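Side-chain contacts in lipoate-protein ligase, putative (Streptococcus pneumoniae, PDB 1VQZ), which is a putative member of the lipoate-protein ligase family, pairing a ligase A/B-type domain with a bacterial C-terminal domain: residues Lys106-Lys111 / Lys219-Met224; Val117-Ala122 / Leu214-Lys219. All blocks are in the same frame, centred on the assembly; numbering follows the deposited sequence.

Interaction 1 of 2, residues Lys106-Lys111 / Lys219-Met224; sequences KAFDFK and KEYPEM
The rings of Phe108 and Tyr221 meet as a T-shaped pair. The edge of Phe108 is turned to the face of Tyr221, with the planes at 89° and the centroids 5.6 Å apart. Phe108 does the touching with one side of its ring, CD1 and CE1. At the phenol end of the tyrosine, Phe108 CE1 lies 4.0 Å from Tyr221 CZ. Beside it, Tyr221 OH sits at the edge of the Phe108 ring, near its plane, 4.0 Å from Phe108 CD1. In Phe108, CG is anti to the backbone N (chi1 -179°), and this carries the ring away from its own loop toward the tyrosine.

No direct hydrogen bond joins the two segments. A water does the joining instead. It donates to Ala107 O at 2.7 Å and is also hydrogen-bonded to Tyr221 OH at 3.0 Å. The same water lies at the edge of the Phe108 ring. The phenol oxygen is thus tied to the loop backbone while its ring stays against the phenylalanine.

Tyr221 is the first residue to leave helix 206-220. It opens a type I beta turn, closed by Met224 N bonding to Tyr221 O at 3.0 Å. On the other side, Asp109 is the N-cap of helix 110-123. The contact therefore joins the start of one helix to the end of another. Met13 of strand 13-17 touches both rings, and Phe108 also packs on Phe44 of strand 42-47 and on Met217.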
loop_
_atom_site.group_PDB
_atom_site.type_symbol
_atom_site.label_atom_id
_atom_site.label_comp_id
_atom_site.label_asym_id
_atom_site.label_seq_id
_atom_site.Cartn_x
_atom_site.Cartn_y
_atom_site.Cartn_z
ATOM N N LYS A 106 8.316 12.733 -18.731
ATOM C CA LYS A 106 8.830 13.126 -17.410
ATOM C C LYS A 106 8.510 12.091 -16.320
ATOM O O LYS A 106 7.350 11.883 -15.995
ATOM C CB LYS A 106 8.279 14.510 -17.012
ATOM N N ALA A 107 9.560 11.470 -15.770
ATOM C CA ALA A 107 9.443 10.373 -14.803
ATOM C C ALA A 107 9.883 10.847 -13.416
ATOM O O ALA A 107 11.031 11.271 -13.201
ATOM C CB ALA A 107 10.265 9.172 -15.245
ATOM N N PHE A 108 8.940 10.768 -12.485
ATOM C CA PHE A 108 9.152 11.163 -11.113
ATOM C C PHE A 108 8.474 10.115 -10.279
ATOM O O PHE A 108 7.223 10.119 -10.132
ATOM C CB PHE A 108 8.553 12.544 -10.881
ATOM C CG PHE A 108 8.742 13.062 -9.486
ATOM C CD1 PHE A 108 9.991 13.445 -9.055
ATOM C CD2 PHE A 108 7.658 13.208 -8.617
ATOM C CE1 PHE A 108 10.178 13.953 -7.759
ATOM C CE2 PHE A 108 7.828 13.706 -7.355
ATOM C CZ PHE A 108 9.094 14.097 -6.922
ATOM N N ASP A 109 9.283 9.187 -9.762
ATOM C CA ASP A 109 8.774 7.918 -9.256
ATOM C C ASP A 109 9.786 7.333 -8.292
ATOM O O ASP A 109 10.733 8.019 -7.938
ATOM C CB ASP A 109 8.487 6.937 -10.380
ATOM C CG ASP A 109 9.664 6.754 -11.342
ATOM O OD1 ASP A 109 10.851 6.987 -10.976
ATOM O OD2 ASP A 109 9.357 6.393 -12.501
ATOM N N PHE A 110 9.553 6.103 -7.841
ATOM C CA PHE A 110 10.402 5.478 -6.836
ATOM C C PHE A 110 11.832 5.451 -7.303
ATOM O O PHE A 110 12.736 5.848 -6.566
ATOM C CB PHE A 110 9.955 4.039 -6.520
ATOM C CG PHE A 110 10.733 3.403 -5.389
ATOM C CD1 PHE A 110 10.803 4.017 -4.149
ATOM C CD2 PHE A 110 11.398 2.202 -5.571
ATOM C CE1 PHE A 110 11.516 3.452 -3.114
ATOM C CE2 PHE A 110 12.117 1.623 -4.536
ATOM C CZ PHE A 110 12.168 2.241 -3.303
ATOM N N LYS A 111 12.032 4.960 -8.519
ATOM C CA LYS A 111 13.362 4.936 -9.132
ATOM C C LYS A 111 14.075 6.273 -9.008
ATOM O O LYS A 111 15.246 6.314 -8.692
ATOM C CB LYS A 111 13.269 4.577 -10.610
ATOM C CG LYS A 111 12.787 3.157 -10.860
ATOM N N LYS A 219 17.705 20.120 -3.448
ATOM C CA LYS A 219 18.950 20.379 -4.129
ATOM C C LYS A 219 18.845 19.782 -5.528
ATOM O O LYS A 219 19.206 20.411 -6.508
ATOM C CB LYS A 219 20.107 19.755 -3.331
ATOM C CG LYS A 219 21.352 20.609 -3.311
ATOM N N GLU A 220 18.290 18.575 -5.590
ATOM C CA GLU A 220 17.993 17.871 -6.849
ATOM C C GLU A 220 16.972 18.656 -7.709
ATOM O O GLU A 220 17.154 18.806 -8.928
ATOM C CB GLU A 220 17.514 16.455 -6.504
ATOM C CG GLU A 220 17.487 15.436 -7.641
ATOM C CD GLU A 220 18.855 14.822 -7.931
ATOM O OE1 GLU A 220 19.768 15.576 -8.312
ATOM O OE2 GLU A 220 19.001 13.583 -7.790
ATOM N N TYR A 221 15.959 19.224 -7.066
ATOM C CA TYR A 221 14.887 19.941 -7.748
ATOM C C TYR A 221 14.707 21.369 -7.228
ATOM O O TYR A 221 13.762 21.653 -6.461
ATOM C CB TYR A 221 13.574 19.153 -7.623
ATOM C CG TYR A 221 13.660 17.705 -8.118
ATOM C CD1 TYR A 221 13.542 17.398 -9.471
ATOM C CD2 TYR A 221 13.854 16.655 -7.220
ATOM C CE1 TYR A 221 13.619 16.070 -9.921
ATOM C CE2 TYR A 221 13.953 15.333 -7.659
ATOM C CZ TYR A 221 13.834 15.049 -9.013
ATOM O OH TYR A 221 13.917 13.728 -9.435
ATOM N N PRO A 222 15.592 22.292 -7.663
ATOM C CA PRO A 222 15.514 23.689 -7.212
ATOM C C PRO A 222 14.199 24.434 -7.550
ATOM O O PRO A 222 13.894 25.473 -6.929
ATOM C CB PRO A 222 16.709 24.370 -7.895
ATOM C CG PRO A 222 17.483 23.310 -8.574
ATOM C CD PRO A 222 16.704 22.058 -8.602
ATOM N N GLU A 223 13.477 23.909 -8.548
ATOM C CA GLU A 223 12.145 24.393 -8.943
ATOM C C GLU A 223 11.097 24.178 -7.870
ATOM O O GLU A 223 10.173 24.979 -7.736
ATOM C CB GLU A 223 11.643 23.669 -10.210
ATOM C CG GLU A 223 11.467 22.129 -10.099
ATOM C CD GLU A 223 12.638 21.371 -10.684
ATOM O OE1 GLU A 223 13.780 21.653 -10.275
ATOM O OE2 GLU A 223 12.416 20.509 -11.566
HETATM N N MSE A 224 11.256 23.091 -7.123
HETATM C CA MSE A 224 10.238 22.580 -6.232
HETATM C C MSE A 224 10.096 23.513 -5.050
HETATM O O MSE A 224 11.078 23.858 -4.389
HETATM C CB MSE A 224 10.609 21.178 -5.751
HETATM C CG MSE A 224 9.640 20.588 -4.789
HETATM SE SE MSE A 224 10.214 18.776 -4.170
HETATM C CE MSE A 224 11.762 19.364 -3.087
HETATM O O HOH W 1 12.428 13.231 -11.986
#

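Interaction 2 of 2, residues Val117-Ala122 / Leu214-Lys219; sequences VINTLA and LEYMKK. With EDO (1,2-ethanediol), chain E.
Tyr216 reaches from helix 206-220 across to Thr120 and Asn119 of helix 110-123. Its CB meets the hydroxyl of Thr120 first, with Tyr216 CB 3.7 Å from Thr120 OG1. CG comes next and lies 3.9 Å from the same Thr120 OG1. Further out, the ring leaves the threonine and comes up to the asparagine. Tyr216 CE2 packs on Asn119 CB at 3.6 Å. CZ faces both CB and ND2 of Asn119. At the tip, Tyr216 OH accepts a hydrogen bond from Asn119 ND2 at 2.6 Å. The bond is short and nearly straight, with an N-H...O angle of 167°. The phenol oxygen lies in the amide plane of Asn119, while the amide and the ring are turned 54° against each other.

Tyr216 has CG anti to the backbone N (chi1 -166°), which sends the ring out to the other helix. Asn119 has CG beside its own backbone N, which brings ND2 to the phenol oxygen, the two side chains crossing at a slant. Thr120 OG1 is hydrogen-bonded to Pro116 O, one turn back in its own helix, and its contact with Tyr216 CB is van der Waals.

Glu215 lies away from this interface. Glu215 OE2 takes a hydrogen bond from a 1,2-ethanediol, probably left from crystallisation, and forms a long salt bridge to Lys218 NZ (3.6 Å).

Pro116 adds to the cover of Tyr216, and Phe209, Leu212 and Leu213 pack on Thr120. Tyr216 of helix 206-220 against Asn119 and Thr120 of helix 110-123 is helix-to-helix packing in the ligase A/B domain, whose clan includes class II tRNA synthetases.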
loop_
_atom_site.group_PDB
_atom_site.type_symbol
_atom_site.label_atom_id
_atom_site.label_comp_id
_atom_site.label_asym_id
_atom_site.label_seq_id
_atom_site.Cartn_x
_atom_site.Cartn_y
_atom_site.Cartn_z
ATOM N N VAL A 117 17.806 8.892 -1.878
ATOM C CA VAL A 117 17.971 8.066 -0.668
ATOM C C VAL A 117 19.392 7.516 -0.576
ATOM O O VAL A 117 20.023 7.692 0.450
ATOM C CB VAL A 117 16.939 6.961 -0.559
ATOM C CG1 VAL A 117 17.128 6.162 0.735
ATOM C CG2 VAL A 117 15.526 7.571 -0.579
ATOM N N ILE A 118 19.896 6.925 -1.673
ATOM C CA ILE A 118 21.220 6.262 -1.717
ATOM C C ILE A 118 22.309 7.248 -1.364
ATOM O O ILE A 118 23.266 6.917 -0.639
ATOM C CB ILE A 118 21.546 5.669 -3.139
ATOM C CG1 ILE A 118 20.620 4.509 -3.537
ATOM C CG2 ILE A 118 23.005 5.198 -3.250
ATOM C CD1 ILE A 118 20.214 3.593 -2.429
ATOM N N ASN A 119 22.176 8.446 -1.910
ATOM C CA ASN A 119 23.165 9.490 -1.761
ATOM C C ASN A 119 23.151 10.126 -0.368
ATOM O O ASN A 119 24.225 10.336 0.214
ATOM C CB ASN A 119 22.973 10.553 -2.843
ATOM C CG ASN A 119 23.468 10.096 -4.232
ATOM O OD1 ASN A 119 24.155 9.081 -4.371
ATOM N ND2 ASN A 119 23.123 10.861 -5.256
ATOM N N THR A 120 21.958 10.437 0.142
ATOM C CA THR A 120 21.759 10.835 1.562
ATOM C C THR A 120 22.475 9.821 2.476
ATOM O O THR A 120 23.311 10.199 3.291
ATOM C CB THR A 120 20.247 10.949 1.935
ATOM O OG1 THR A 120 19.590 11.897 1.077
ATOM C CG2 THR A 120 20.019 11.385 3.416
ATOM N N LEU A 121 22.212 8.530 2.276
ATOM C CA LEU A 121 22.869 7.473 3.068
ATOM C C LEU A 121 24.386 7.414 2.841
ATOM O O LEU A 121 25.149 7.225 3.805
ATOM C CB LEU A 121 22.229 6.099 2.798
ATOM C CG LEU A 121 20.821 5.946 3.409
ATOM C CD1 LEU A 121 20.147 4.708 2.909
ATOM C CD2 LEU A 121 20.850 5.930 4.928
ATOM N N ALA A 122 24.841 7.614 1.596
ATOM C CA ALA A 122 26.277 7.619 1.347
ATOM C C ALA A 122 26.970 8.777 2.050
ATOM O O ALA A 122 28.104 8.622 2.490
ATOM C CB ALA A 122 26.601 7.627 -0.166
ATOM N N LEU A 214 14.743 15.624 2.549
ATOM C CA LEU A 214 14.034 16.753 1.955
ATOM C C LEU A 214 15.071 17.731 1.438
ATOM O O LEU A 214 14.956 18.213 0.297
ATOM C CB LEU A 214 13.088 17.430 2.961
ATOM C CG LEU A 214 12.280 18.608 2.380
ATOM C CD1 LEU A 214 11.334 18.123 1.269
ATOM C CD2 LEU A 214 11.467 19.358 3.432
ATOM N N GLU A 215 16.095 18.015 2.240
ATOM C CA GLU A 215 17.177 18.934 1.787
ATOM C C GLU A 215 17.825 18.403 0.491
ATOM O O GLU A 215 18.074 19.155 -0.473
ATOM C CB GLU A 215 18.240 19.178 2.889
ATOM C CG GLU A 215 17.902 20.335 3.883
ATOM C CD GLU A 215 17.649 21.735 3.195
ATOM O OE1 GLU A 215 18.565 22.231 2.471
ATOM O OE2 GLU A 215 16.541 22.329 3.387
ATOM N N TYR A 216 18.068 17.096 0.432
ATOM C CA TYR A 216 18.541 16.535 -0.822
ATOM C C TYR A 216 17.583 16.763 -1.990
ATOM O O TYR A 216 18.024 17.121 -3.104
ATOM C CB TYR A 216 18.830 15.041 -0.699
ATOM C CG TYR A 216 19.635 14.519 -1.868
ATOM C CD1 TYR A 216 19.017 14.223 -3.091
ATOM C CD2 TYR A 216 21.012 14.366 -1.778
ATOM C CE1 TYR A 216 19.757 13.759 -4.189
ATOM C CE2 TYR A 216 21.763 13.893 -2.881
ATOM C CZ TYR A 216 21.120 13.597 -4.076
ATOM O OH TYR A 216 21.845 13.114 -5.135
HETATM N N MSE A 217 16.287 16.554 -1.750
HETATM C CA MSE A 217 15.287 16.664 -2.822
HETATM C C MSE A 217 15.281 18.075 -3.390
HETATM O O MSE A 217 15.240 18.263 -4.625
HETATM C CB MSE A 217 13.904 16.236 -2.327
HETATM C CG MSE A 217 13.781 14.697 -2.234
HETATM SE SE MSE A 217 13.775 13.754 -4.032
HETATM C CE MSE A 217 12.008 14.292 -4.622
ATOM N N LYS A 218 15.392 19.047 -2.479
ATOM C CA LYS A 218 15.403 20.464 -2.804
ATOM C C LYS A 218 16.613 20.836 -3.670
ATOM O O LYS A 218 16.535 21.711 -4.555
ATOM C CB LYS A 218 15.331 21.323 -1.512
ATOM C CG LYS A 218 13.906 21.389 -0.968
ATOM C CD LYS A 218 13.767 21.703 0.502
ATOM C CE LYS A 218 13.575 23.164 0.777
ATOM N NZ LYS A 218 13.299 23.416 2.212
ATOM N N LYS A 219 17.705 20.120 -3.448
ATOM C CA LYS A 219 18.950 20.379 -4.129
ATOM C C LYS A 219 18.845 19.782 -5.528
ATOM O O LYS A 219 19.206 20.411 -6.508
ATOM C CB LYS A 219 20.107 19.755 -3.331
ATOM C CG LYS A 219 21.352 20.609 -3.311
HETATM C C1 EDO E . 13.986 20.566 5.672
HETATM O O1 EDO E . 15.402 20.532 5.762
HETATM C C2 EDO E . 13.426 21.614 6.622
HETATM O O2 EDO E . 12.031 21.845 6.313
#

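Interactions 1 and 2 join the same two helices, 110-123 and 206-220, at different levels. Their centres are 11 Å apart. Interaction 2 joins them at one point within both helices, and interaction 1 continues the join where helix 110-123 starts and helix 206-220 ends. Lys219 belongs to both. Met217 connects them through packing: its CE lies 3.6 Å from Phe108 CE1. Met224 does the same from the turn, with its CE 3.6 Å from Lys218 CG. The centres of interactions 1 and 2 lie about 22 and 24 Å from the centre of the chain. The 1,2-ethanediol touches the 214-219 segment, not the interface between the helices.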